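Local coordinates for protein GCN5-related N-acetyltransferase (Arthrobacter sp., PDB 2R1I) that probably transfers an acetyl group from acetyl-coenzyme A to an amine of a substrate not yet identified, as other GCN5-related N-acetyltransferases do, at residues 55-58 against 59-62; 37-40 against 41-45; 143-146 against 147-151; 123-126 against 127-131. One frame throughout, in Å; residues are numbered along the deposited sequence.

Interaction 1: 55-58 against 59-62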
loop_
_atom_site.group_PDB
_atom_site.type_symbol
_atom_site.label_atom_id
_atom_site.label_comp_id
_atom_site.label_asym_id
_atom_site.label_seq_id
_atom_site.Cartn_x
_atom_site.Cartn_y
_atom_site.Cartn_z
ATOM N N ASP A 55 2.545 25.613 -1.615
ATOM C CA ASP A 55 1.404 25.897 -2.519
ATOM C C ASP A 55 0.880 24.583 -3.133
ATOM O O ASP A 55 -0.335 24.349 -3.122
ATOM C CB ASP A 55 1.769 26.875 -3.647
ATOM C CG ASP A 55 1.816 28.313 -3.186
ATOM O OD1 ASP A 55 1.485 28.586 -2.014
ATOM O OD2 ASP A 55 2.175 29.206 -4.005
ATOM N N GLU A 56 1.792 23.759 -3.656
ATOM C CA GLU A 56 1.449 22.460 -4.252
ATOM C C GLU A 56 0.807 21.507 -3.233
ATOM O O GLU A 56 -0.255 20.869 -3.514
ATOM C CB GLU A 56 2.655 21.781 -4.904
ATOM C CG GLU A 56 2.333 20.436 -5.507
ATOM C CD GLU A 56 3.554 19.702 -6.065
ATOM O OE1 GLU A 56 4.510 20.402 -6.446
ATOM O OE2 GLU A 56 3.550 18.416 -6.063
ATOM N N LEU A 57 1.435 21.409 -2.065
ATOM C CA LEU A 57 0.943 20.501 -1.010
ATOM C C LEU A 57 -0.432 20.949 -0.537
ATOM O O LEU A 57 -1.330 20.114 -0.375
ATOM C CB LEU A 57 1.931 20.431 0.191
ATOM C CG LEU A 57 3.235 19.681 -0.040
ATOM C CD1 LEU A 57 4.143 19.919 1.123
ATOM C CD2 LEU A 57 3.008 18.184 -0.238
ATOM N N ALA A 58 -0.581 22.235 -0.263
ATOM C CA ALA A 58 -1.874 22.786 0.199
ATOM C C ALA A 58 -2.999 22.521 -0.809
ATOM O O ALA A 58 -4.079 22.175 -0.424
ATOM C CB ALA A 58 -1.783 24.265 0.510
ATOM N N SER A 59 -2.711 22.719 -2.093
ATOM C CA SER A 59 -3.679 22.482 -3.160
ATOM C C SER A 59 -4.077 20.995 -3.186
ATOM O O SER A 59 -5.293 20.665 -3.213
ATOM C CB SER A 59 -3.104 22.919 -4.514
ATOM O OG SER A 59 -3.953 22.452 -5.545
ATOM N N ARG A 60 -3.082 20.099 -3.120
ATOM C CA ARG A 60 -3.363 18.680 -3.089
ATOM C C ARG A 60 -4.183 18.311 -1.860
ATOM O O ARG A 60 -5.150 17.561 -1.921
ATOM C CB ARG A 60 -2.095 17.850 -3.124
ATOM C CG ARG A 60 -2.338 16.392 -3.252
ATOM C CD ARG A 60 -1.390 15.776 -4.232
ATOM N NE ARG A 60 -0.019 15.967 -3.828
ATOM C CZ ARG A 60 0.982 16.483 -4.560
ATOM N NH1 ARG A 60 0.861 16.900 -5.821
ATOM N NH2 ARG A 60 2.172 16.551 -4.000
ATOM N N LEU A 61 -3.791 18.863 -0.721
ATOM C CA LEU A 61 -4.483 18.548 0.519
ATOM C C LEU A 61 -5.927 19.087 0.583
ATOM O O LEU A 61 -6.759 18.478 1.223
ATOM C CB LEU A 61 -3.684 19.066 1.701
ATOM C CG LEU A 61 -2.472 18.201 2.041
ATOM C CD1 LEU A 61 -1.533 19.097 2.776
ATOM C CD2 LEU A 61 -2.832 16.914 2.813
ATOM N N SER A 62 -6.204 20.196 -0.091
ATOM C CA SER A 62 -7.564 20.733 -0.161
ATOM C C SER A 62 -8.454 19.762 -0.906
ATOM O O SER A 62 -9.686 19.775 -0.741
ATOM C CB SER A 62 -7.579 22.098 -0.840
ATOM O OG SER A 62 -7.060 23.062 0.037
#
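Glu56 and Arg60, one helical turn apart, lie side by side and point the same way, their charged ends joined by a salt bridge at the surface. Both terminal nitrogens of the guanidinium converge on one carboxylate oxygen: NH1 and NH2 of Arg60 each stand 3.1 Å from OE2 of Glu56. That oxygen lies near the guanidinium plane and receives NH1 through its anti lone pair, while the carboxylate is turned 78° against the guanidinium. CG of Glu56 is anti to its backbone N (chi1 179°) and the chain runs on extended; Arg60 bends at chi2 and chi3 to fold back over the turn. Its NE is taken by the carbonyl O of Val91 of the second subunit, which fixes the guanidinium from the other end. With an alanine in place of Arg60, Glu56 would probably lose its charged mate and Val91 O of the second subunit its donor. The opposite character belongs to Leu57 and Leu61, the tightly packed part. Leu61 lays CB, CG and CD1 against the carbonyl of Leu57, CD1 coming to 3.3 Å from Leu57 O, and both leucines are buried against helix 33-47 and Val91 of the second subunit. On the exposed side, with Asp55 and Ser59, the main chain carries the contact, Ser62 N reaching Ala58 O at 2.9 Å. The whole is an amphipathic alpha-helix with an i to i+4 Glu-Arg pair, the second helix in the N-terminal part of the GNAT fold.

Interaction 2: 37-40 against 41-45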
loop_
_atom_site.group_PDB
_atom_site.type_symbol
_atom_site.label_atom_id
_atom_site.label_comp_id
_atom_site.label_asym_id
_atom_site.label_seq_id
_atom_site.Cartn_x
_atom_site.Cartn_y
_atom_site.Cartn_z
ATOM N N ALA A 37 0.070 21.257 5.083
ATOM C CA ALA A 37 1.085 21.513 4.044
ATOM C C ALA A 37 2.402 21.984 4.653
ATOM O O ALA A 37 3.473 21.455 4.341
ATOM C CB ALA A 37 0.581 22.527 3.023
ATOM N N GLN A 38 2.312 22.943 5.556
ATOM C CA GLN A 38 3.491 23.511 6.212
ATOM C C GLN A 38 4.176 22.518 7.136
ATOM O O GLN A 38 5.422 22.412 7.131
ATOM C CB GLN A 38 3.106 24.748 7.009
ATOM C CG GLN A 38 4.274 25.553 7.525
ATOM C CD GLN A 38 5.099 26.200 6.399
ATOM O OE1 GLN A 38 4.586 27.006 5.603
ATOM N NE2 GLN A 38 6.377 25.843 6.332
HETATM N N MSE A 39 3.402 21.752 7.893
HETATM C CA MSE A 39 3.980 20.686 8.695
HETATM C C MSE A 39 4.709 19.623 7.874
HETATM O O MSE A 39 5.830 19.212 8.253
HETATM C CB MSE A 39 2.929 20.036 9.574
HETATM C CG MSE A 39 2.306 20.994 10.546
HETATM SE SE MSE A 39 0.894 20.094 11.501
HETATM C CE MSE A 39 2.202 18.754 12.338
ATOM N N LEU A 40 4.115 19.196 6.764
ATOM C CA LEU A 40 4.743 18.186 5.900
ATOM C C LEU A 40 6.033 18.720 5.295
ATOM O O LEU A 40 7.051 18.012 5.212
ATOM C CB LEU A 40 3.817 17.784 4.775
ATOM C CG LEU A 40 2.606 16.911 5.119
ATOM C CD1 LEU A 40 1.714 16.707 3.934
ATOM C CD2 LEU A 40 3.068 15.540 5.726
ATOM N N HIS A 41 5.978 19.976 4.906
ATOM C CA HIS A 41 7.147 20.666 4.366
ATOM C C HIS A 41 8.272 20.740 5.392
ATOM O O HIS A 41 9.438 20.371 5.104
ATOM C CB HIS A 41 6.772 22.076 3.876
ATOM C CG HIS A 41 7.890 22.761 3.151
ATOM N ND1 HIS A 41 8.038 22.684 1.784
ATOM C CD2 HIS A 41 8.941 23.485 3.608
ATOM C CE1 HIS A 41 9.121 23.352 1.425
ATOM N NE2 HIS A 41 9.688 23.842 2.511
ATOM N N ASP A 42 7.939 21.221 6.581
ATOM C CA ASP A 42 8.921 21.480 7.632
ATOM C C ASP A 42 9.557 20.200 8.143
ATOM O O ASP A 42 10.782 20.160 8.366
ATOM C CB ASP A 42 8.299 22.294 8.773
ATOM C CG ASP A 42 8.001 23.742 8.365
ATOM O OD1 ASP A 42 8.468 24.195 7.273
ATOM O OD2 ASP A 42 7.296 24.429 9.144
ATOM N N PHE A 43 8.750 19.163 8.327
ATOM C CA PHE A 43 9.300 17.875 8.736
ATOM C C PHE A 43 10.327 17.356 7.745
ATOM O O PHE A 43 11.422 16.918 8.153
ATOM C CB PHE A 43 8.223 16.825 9.009
ATOM C CG PHE A 43 7.780 16.808 10.438
ATOM C CD1 PHE A 43 8.591 16.274 11.423
ATOM C CD2 PHE A 43 6.559 17.332 10.801
ATOM C CE1 PHE A 43 8.197 16.294 12.740
ATOM C CE2 PHE A 43 6.160 17.343 12.118
ATOM C CZ PHE A 43 6.962 16.820 13.085
ATOM N N ASN A 44 10.024 17.444 6.456
ATOM C CA ASN A 44 11.005 17.022 5.443
ATOM C C ASN A 44 12.258 17.871 5.375
ATOM O O ASN A 44 13.382 17.353 5.438
ATOM C CB ASN A 44 10.352 16.952 4.061
ATOM C CG ASN A 44 9.551 15.688 3.883
ATOM O OD1 ASN A 44 9.096 15.116 4.870
ATOM N ND2 ASN A 44 9.441 15.197 2.657
ATOM N N THR A 45 12.098 19.170 5.243
ATOM C CA THR A 45 13.264 20.023 5.100
ATOM C C THR A 45 14.204 19.948 6.328
ATOM O O THR A 45 15.435 20.016 6.172
ATOM C CB THR A 45 12.860 21.464 4.764
ATOM O OG1 THR A 45 12.154 22.052 5.865
ATOM C CG2 THR A 45 12.001 21.482 3.513
#
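Gln38 and Asp42 make the polar side-chain link of this stretch, the amide of the first reaching forward one turn to the carboxylate of the second. NE2 of Gln38 gives a hydrogen bond to OD1 of Asp42 at 2.8 Å, bent to 137° at the hydrogen, and a weak one to OD2 at 3.3 Å. OD1 lies in the plane of the amide, yet NE2 meets it from above the carboxylate plane, the two groups being turned 44° apart. Gln38 gets there by a kink: CG leaves anti to the backbone N, then chi2 of 66° turns the amide toward Asp42. The main-chain bonds are those of a regular alpha-helix, with Phe43 N to Met39 O at 2.9 Å and Asn44 N to Leu40 O longer, at 3.3 Å. This is the first helix of the GNAT fold, 33-47, lying between helix 54-64 and the sheet. Apolar contact falls on another face, where the selenomethionine Met39 brings CE to 4.2 Å from CE2 of Phe43; Phe43 also turns the edge of its ring to Met39 O, with CD2 3.2 Å from that oxygen. Beyond, the Phe43 ring meets that of Tyr104. Two side chains tie the helix to the loop that follows it: His41 ND1 is hydrogen-bonded to Pro52 O, and Asn44 ND2 to Pro50 O.

Interaction 3: 143-146 against 147-151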
loop_
_atom_site.group_PDB
_atom_site.type_symbol
_atom_site.label_atom_id
_atom_site.label_comp_id
_atom_site.label_asym_id
_atom_site.label_seq_id
_atom_site.Cartn_x
_atom_site.Cartn_y
_atom_site.Cartn_z
ATOM N N THR A 143 16.286 1.692 13.101
ATOM C CA THR A 143 16.107 0.865 14.306
ATOM C C THR A 143 15.111 1.474 15.302
ATOM O O THR A 143 14.382 0.757 15.997
ATOM C CB THR A 143 17.461 0.631 15.035
ATOM O OG1 THR A 143 18.375 -0.052 14.167
ATOM C CG2 THR A 143 17.269 -0.197 16.296
ATOM N N ASP A 144 15.097 2.797 15.381
ATOM C CA ASP A 144 14.217 3.497 16.326
ATOM C C ASP A 144 12.741 3.282 15.937
ATOM O O ASP A 144 11.908 2.987 16.792
ATOM C CB ASP A 144 14.515 4.998 16.384
ATOM C CG ASP A 144 15.826 5.345 17.116
ATOM O OD1 ASP A 144 16.524 4.484 17.732
ATOM O OD2 ASP A 144 16.158 6.544 17.069
ATOM N N ALA A 145 12.424 3.435 14.650
ATOM C CA ALA A 145 11.049 3.233 14.163
ATOM C C ALA A 145 10.658 1.764 14.310
ATOM O O ALA A 145 9.556 1.422 14.772
ATOM C CB ALA A 145 10.916 3.694 12.720
ATOM N N ARG A 146 11.576 0.883 13.955
ATOM C CA ARG A 146 11.303 -0.542 14.088
ATOM C C ARG A 146 10.996 -0.917 15.555
ATOM O O ARG A 146 10.026 -1.639 15.822
ATOM C CB ARG A 146 12.449 -1.387 13.522
ATOM C CG ARG A 146 12.732 -1.133 12.050
ATOM C CD ARG A 146 13.929 -1.895 11.581
ATOM N NE ARG A 146 13.784 -3.342 11.691
ATOM C CZ ARG A 146 14.738 -4.207 11.356
ATOM N NH1 ARG A 146 15.895 -3.773 10.872
ATOM N NH2 ARG A 146 14.537 -5.503 11.480
ATOM N N ARG A 147 11.785 -0.424 16.494
ATOM C CA ARG A 147 11.545 -0.740 17.911
ATOM C C ARG A 147 10.198 -0.204 18.388
ATOM O O ARG A 147 9.474 -0.869 19.143
ATOM C CB ARG A 147 12.659 -0.173 18.795
ATOM C CG ARG A 147 12.589 -0.602 20.275
ATOM C CD ARG A 147 13.819 -0.082 21.075
ATOM N NE ARG A 147 14.266 1.188 20.499
ATOM C CZ ARG A 147 15.440 1.421 19.902
ATOM N NH1 ARG A 147 16.398 0.494 19.834
ATOM N NH2 ARG A 147 15.659 2.625 19.382
ATOM N N PHE A 148 9.859 0.986 17.886
ATOM C CA PHE A 148 8.599 1.672 18.218
ATOM C C PHE A 148 7.360 0.904 17.716
ATOM O O PHE A 148 6.423 0.666 18.478
ATOM C CB PHE A 148 8.624 3.095 17.656
ATOM C CG PHE A 148 7.308 3.831 17.760
ATOM C CD1 PHE A 148 6.371 3.765 16.757
ATOM C CD2 PHE A 148 7.017 4.597 18.882
ATOM C CE1 PHE A 148 5.159 4.466 16.861
ATOM C CE2 PHE A 148 5.808 5.304 18.973
ATOM C CZ PHE A 148 4.889 5.218 17.978
ATOM N N TYR A 149 7.370 0.486 16.458
ATOM C CA TYR A 149 6.214 -0.244 15.937
ATOM C C TYR A 149 6.111 -1.633 16.515
ATOM O O TYR A 149 5.002 -2.089 16.836
ATOM C CB TYR A 149 6.262 -0.271 14.424
ATOM C CG TYR A 149 6.049 1.094 13.822
ATOM C CD1 TYR A 149 4.892 1.814 14.086
ATOM C CD2 TYR A 149 7.015 1.675 12.995
ATOM C CE1 TYR A 149 4.683 3.075 13.517
ATOM C CE2 TYR A 149 6.822 2.941 12.441
ATOM C CZ TYR A 149 5.662 3.634 12.708
ATOM O OH TYR A 149 5.485 4.893 12.135
ATOM N N GLU A 150 7.249 -2.302 16.699
ATOM C CA GLU A 150 7.263 -3.674 17.196
ATOM C C GLU A 150 6.729 -3.717 18.631
ATOM O O GLU A 150 6.082 -4.679 19.016
ATOM C CB GLU A 150 8.661 -4.310 17.061
ATOM C CG GLU A 150 9.045 -4.619 15.642
ATOM C CD GLU A 150 10.450 -5.136 15.449
ATOM O OE1 GLU A 150 11.184 -5.278 16.452
ATOM O OE2 GLU A 150 10.840 -5.413 14.285
ATOM N N ALA A 151 6.939 -2.646 19.389
ATOM C CA ALA A 151 6.401 -2.541 20.765
ATOM C C ALA A 151 4.891 -2.272 20.823
ATOM O O ALA A 151 4.298 -2.321 21.905
ATOM C CB ALA A 151 7.115 -1.433 21.512
#
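Helix 143-150 follows strand 133-139 in the C-terminal half of the GNAT fold, and its first two turns hold an Asp-Arg pair on one side and an Ala-Tyr contact on the other. Asp144 and Arg147 lie side by side, pointing the same way, and are joined by a short salt bridge, OD1 of Asp144 to NH2 of Arg147 at 2.6 Å. The carboxylate oxygen sits at the edge of the guanidinium, in its plane, although the two planes are 54° apart. Arg147 runs with CG anti to its backbone N (chi1 -173°) and bends at chi3, so that one guanidinium face comes over Thr143 O, 4.0 Å from the plane. Both charges lie on the exposed side. The buried side faces the sheet: Tyr149 packs on Leu100, Leu103 and Ile136 of strands 97-104 and 133-139, and on Leu119 of helix 109-128. CE2 of Tyr149 touches Ala145 CB at 4.2 Å, and CD2 of the same ring lies 3.1 Å from Ala145 O, which Tyr149 N meets almost in line with the C=O bond. A serine in place of Tyr149 would probably open a gap between Ala145 and the sheet residues that the ring now fills. On the remaining flank NE of Arg146 and OE2 of Glu150, 4.4 Å apart, do not pair directly; each is hydrogen-bonded to the hydroxyl of Tyr168 of the second subunit, while NH1 of Arg146 is held by Gly140 O.

Interaction 4: 123-126 against 127-131. With EDO (1,2-ethanediol), chain E.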
loop_
_atom_site.group_PDB
_atom_site.type_symbol
_atom_site.label_atom_id
_atom_site.label_comp_id
_atom_site.label_asym_id
_atom_site.label_seq_id
_atom_site.Cartn_x
_atom_site.Cartn_y
_atom_site.Cartn_z
ATOM N N CYS A 123 -5.261 3.342 14.553
ATOM C CA CYS A 123 -5.863 2.022 14.603
ATOM C C CYS A 123 -7.384 2.094 14.809
ATOM O O CYS A 123 -8.137 1.360 14.180
ATOM C CB CYS A 123 -5.210 1.177 15.682
ATOM S SG CYS A 123 -3.522 0.760 15.358
ATOM N N GLY A 124 -7.830 2.987 15.691
ATOM C CA GLY A 124 -9.247 3.209 15.921
ATOM C C GLY A 124 -10.008 3.667 14.694
ATOM O O GLY A 124 -11.093 3.198 14.400
ATOM N N LEU A 125 -9.416 4.602 13.980
ATOM C CA LEU A 125 -10.021 5.093 12.765
ATOM C C LEU A 125 -10.123 3.998 11.693
ATOM O O LEU A 125 -11.149 3.872 11.062
ATOM C CB LEU A 125 -9.265 6.314 12.277
ATOM C CG LEU A 125 -9.983 7.150 11.222
ATOM C CD1 LEU A 125 -9.839 8.619 11.507
ATOM C CD2 LEU A 125 -9.399 6.779 9.899
ATOM N N VAL A 126 -9.078 3.191 11.527
ATOM C CA VAL A 126 -9.116 2.058 10.602
ATOM C C VAL A 126 -10.241 1.077 10.949
ATOM O O VAL A 126 -11.030 0.679 10.074
ATOM C CB VAL A 126 -7.711 1.362 10.483
ATOM C CG1 VAL A 126 -7.804 0.082 9.617
ATOM C CG2 VAL A 126 -6.639 2.352 9.953
ATOM N N ARG A 127 -10.329 0.703 12.234
ATOM C CA ARG A 127 -11.411 -0.169 12.694
ATOM C C ARG A 127 -12.779 0.434 12.367
ATOM O O ARG A 127 -13.682 -0.290 11.935
ATOM C CB ARG A 127 -11.318 -0.412 14.209
ATOM C CG ARG A 127 -10.398 -1.565 14.622
ATOM C CD ARG A 127 -10.661 -2.075 16.114
ATOM N NE ARG A 127 -9.500 -2.831 16.604
ATOM C CZ ARG A 127 -8.459 -2.297 17.254
ATOM N NH1 ARG A 127 -8.415 -0.986 17.543
ATOM N NH2 ARG A 127 -7.453 -3.090 17.649
ATOM N N SER A 128 -12.934 1.735 12.600
ATOM C CA SER A 128 -14.200 2.429 12.366
ATOM C C SER A 128 -14.627 2.351 10.922
ATOM O O SER A 128 -15.825 2.334 10.637
ATOM C CB SER A 128 -14.168 3.906 12.815
ATOM O OG SER A 128 -13.502 4.807 11.903
ATOM N N ARG A 129 -13.640 2.285 10.025
ATOM C CA ARG A 129 -13.886 2.163 8.574
ATOM C C ARG A 129 -14.137 0.694 8.134
ATOM O O ARG A 129 -14.269 0.380 6.934
ATOM C CB ARG A 129 -12.699 2.717 7.800
ATOM C CG ARG A 129 -12.468 4.182 7.879
ATOM C CD ARG A 129 -13.399 4.961 6.974
ATOM N NE ARG A 129 -13.076 4.701 5.572
ATOM C CZ ARG A 129 -12.253 5.443 4.840
ATOM N NH1 ARG A 129 -11.651 6.468 5.398
ATOM N NH2 ARG A 129 -11.995 5.079 3.594
ATOM N N GLY A 130 -14.110 -0.218 9.076
ATOM C CA GLY A 130 -14.296 -1.619 8.797
ATOM C C GLY A 130 -13.018 -2.286 8.317
ATOM O O GLY A 130 -13.073 -3.358 7.765
ATOM N N GLY A 131 -11.865 -1.649 8.559
ATOM C CA GLY A 131 -10.568 -2.245 8.258
ATOM C C GLY A 131 -10.016 -3.142 9.356
ATOM O O GLY A 131 -10.250 -2.936 10.577
HETATM C C1 EDO E . -16.667 -3.701 5.773
HETATM O O1 EDO E . -16.055 -4.600 6.728
HETATM C C2 EDO E . -16.200 -2.275 6.081
HETATM O O2 EDO E . -16.467 -1.306 5.058
#
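A Schellman motif ends helix 109-128, the helix of the beta-alpha-beta unit between strands 97-104 and 133-139, and Val126 is where the closing turn gathers. Its carbonyl O accepts from Gly131 N at 2.9 Å, the 6-to-1 bond of the motif, while Gly130 N bonds to Arg127 O inside it. Gly130 takes a positive phi of 82°, where a CB would be jammed against the preceding carbonyl. Gly131 is fitted as closely: its CA lies 3.9 Å from CG1 of Val126, and a side chain here would run into that methyl. The Val126 side chain also packs on Phe87 and on Leu172 of the second subunit. The preceding carbonyl, Leu125 O, is gripped twice, by Arg129 N at 3.1 Å and by Ser128 OG at 2.7 Å. The hydroxyl can reach back because chi1 of 79° sets OG between the backbone N and the carbonyl carbon; it meets the oxygen well off the C=O direction, at 123°, and only slightly tilted from the carbonyl plane. CG of Arg129 comes to 3.5 Å from the same oxygen, but bends at chi2 and chi3 carry the guanidinium away to Glu68 O and to a cation-pi contact with Phe87. Arg127 leaves the helix on another side, where its NE makes a salt bridge with the C-terminal carboxylate of Leu172 of the second subunit. At the end of the turn a 1,2-ethanediol, probably from the crystallisation liquor, bonds weakly through O2 to Arg129 O, 3.3 Å away.

Interactions 1 and 2 sit on consecutive helices, 54-64 and 33-47, that pack directly together: CD1 of Leu61 lies 4.2 Å from CD1 of Leu40, and Ala37 CB comes to 3.5 Å from Ala58 N. Their centres are 12 Å apart. Interactions 3 and 4 belong to the C-terminal part of the fold, on the helices either side of strand 133-139 in the chain; their nearest atoms are about 9 Å apart and do not touch. Interaction 1 lies on the opposite side of the chain's centre from interaction 3, with 31 Å between contact centres. All four touch the second subunit. The ethanediol lies at interaction 4.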